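Local coordinates for nucleotide pyrophosphohydrolase (Bacillus cereus, PDB 5IE9) that hydrolyses nucleoside triphosphates as a MazG-type pyrophosphohydrolase, presumably releasing the nucleoside monophosphate and pyrophosphate with the help of divalent metal ions, at the interface of chains A and B. Coordinates in Å, arbitrary orientation; residue numbers count along the deposited sequence, not the author numbering. Chains: chain A/B, Nucleotide pyrophosphohydrolase.

The interface of chains A and B. Residues chain A 34, 38, 70, 74; chain B 38, 41, 67, 70-71, 74.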
# COMPACT_ATOMS: atom_id res chain seq x y z
N LEU A 34 1.20 -7.18 -5.22
CA LEU A 34 1.07 -5.79 -5.60
C LEU A 34 1.42 -4.83 -4.46
O LEU A 34 2.04 -3.78 -4.70
CB LEU A 34 -0.35 -5.53 -6.07
CG LEU A 34 -0.70 -4.44 -7.07
CD1 LEU A 34 0.41 -4.09 -8.05
CD2 LEU A 34 -1.91 -4.95 -7.82
N MET A 38 4.63 -2.15 -4.49
CA MET A 38 4.34 -0.76 -4.18
C MET A 38 5.27 -0.22 -3.09
O MET A 38 5.71 0.94 -3.16
CB MET A 38 2.88 -0.61 -3.76
CG MET A 38 2.22 0.70 -4.16
SD MET A 38 1.82 0.75 -5.93
CE MET A 38 3.24 1.57 -6.61
N VAL A 70 5.94 -2.97 -10.59
CA VAL A 70 4.53 -2.81 -10.23
C VAL A 70 3.63 -3.02 -11.46
O VAL A 70 2.61 -3.70 -11.37
CB VAL A 70 4.24 -1.50 -9.44
CG1 VAL A 70 4.37 -0.26 -10.30
CG2 VAL A 70 2.84 -1.51 -8.85
N MET A 74 0.54 -5.66 -12.07
CA MET A 74 -0.70 -5.11 -12.62
C MET A 74 -1.18 -5.95 -13.80
O MET A 74 -2.35 -6.36 -13.83
CB MET A 74 -0.49 -3.68 -13.09
CG MET A 74 -0.37 -2.66 -11.99
SD MET A 74 -1.94 -2.42 -11.15
CE MET A 74 -2.89 -1.55 -12.40
N MET B 38 -4.41 1.98 -4.60
CA MET B 38 -4.12 0.58 -4.30
C MET B 38 -5.08 0.00 -3.26
O MET B 38 -5.50 -1.16 -3.37
CB MET B 38 -2.67 0.44 -3.83
CG MET B 38 -2.02 -0.89 -4.16
SD MET B 38 -1.50 -0.96 -5.89
CE MET B 38 -2.93 -1.65 -6.70
N LEU B 41 -8.30 -0.64 -4.97
CA LEU B 41 -8.15 -1.92 -5.66
C LEU B 41 -8.30 -3.09 -4.68
O LEU B 41 -9.07 -4.01 -4.95
CB LEU B 41 -6.84 -2.01 -6.46
CG LEU B 41 -6.64 -3.30 -7.27
CD1 LEU B 41 -7.77 -3.61 -8.24
CD2 LEU B 41 -5.34 -3.28 -8.04
N LEU B 67 -8.44 -0.99 -11.36
CA LEU B 67 -7.16 -1.21 -12.04
C LEU B 67 -6.78 -0.01 -12.92
O LEU B 67 -5.62 0.43 -12.91
CB LEU B 67 -7.17 -2.49 -12.88
CG LEU B 67 -6.93 -3.82 -12.17
CD1 LEU B 67 -7.43 -4.96 -13.03
CD2 LEU B 67 -5.46 -4.01 -11.85
N VAL B 70 -5.54 2.90 -10.80
CA VAL B 70 -4.17 2.65 -10.37
C VAL B 70 -3.22 2.94 -11.54
O VAL B 70 -2.22 3.64 -11.37
CB VAL B 70 -3.98 1.22 -9.80
CG1 VAL B 70 -2.53 0.94 -9.49
CG2 VAL B 70 -4.81 1.04 -8.54
N LEU B 71 -3.56 2.43 -12.72
CA LEU B 71 -2.80 2.66 -13.95
C LEU B 71 -2.65 4.15 -14.28
O LEU B 71 -1.61 4.57 -14.77
CB LEU B 71 -3.44 1.93 -15.13
CG LEU B 71 -2.64 1.28 -16.27
CD1 LEU B 71 -3.28 1.66 -17.59
CD2 LEU B 71 -1.15 1.61 -16.32
N MET B 74 -0.07 5.73 -11.96
CA MET B 74 1.22 5.23 -12.43
C MET B 74 1.72 5.97 -13.66
O MET B 74 2.89 6.34 -13.72
CB MET B 74 1.16 3.74 -12.69
CG MET B 74 1.32 2.91 -11.43
SD MET B 74 1.54 1.18 -11.87
CE MET B 74 -0.12 0.71 -12.32
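A:Met74 and B:Met74 reach toward each other tip to tip, CE of A:Met74 lying 3.6 Å from CE of B:Met74, and the B:Met74 methyl also lies against CG of A:Met74. The two side chains are modelled in different shapes although the interface is two-fold symmetric: A:Met74 is bent at both chi2 and chi3, whereas B:Met74 runs extended through chi2 (-170°) and turns at chi3. In this model the thioether of A:Met74 lies against chain B, where its SD meets CG1 of B:Val70 at 3.8 Å and its CE meets CD2 of B:Leu67 at 3.6 Å. This methyl also rests near the backbone carbonyl O of B:Leu67. Across from this, SD of B:Met74 lies 3.5 Å from the methyl CG1 of A:Val70, the two side chains meeting at a slant. A second cluster forms around B:Met38, whose CE touches the branch point CG of A:Leu34 at 3.6 Å. With CG anti to the backbone N (chi1 -153°), A:Leu34 also sends CD2 to CD2 of B:Leu41, 3.8 Å away, the two leucine side chains crossing at about a right angle. SD of A:Met38 lies 3.7 Å from SD of B:Met38, in van der Waals contact. Packing is densest around A:Met74, which buries 69 Å² against chain B; the contact thins at its rim, where B:Leu41 and B:Leu71 hide 4 and 3 Å², B:Leu71 lying near A:Met74 through its backbone N. Methionine thioethers and leucine and valine methyls make up the contact. It lies where helices 27-49 and 61-80 of one chain pack on the same pair of the other, probably the dimer core typical of all-alpha MazG proteins.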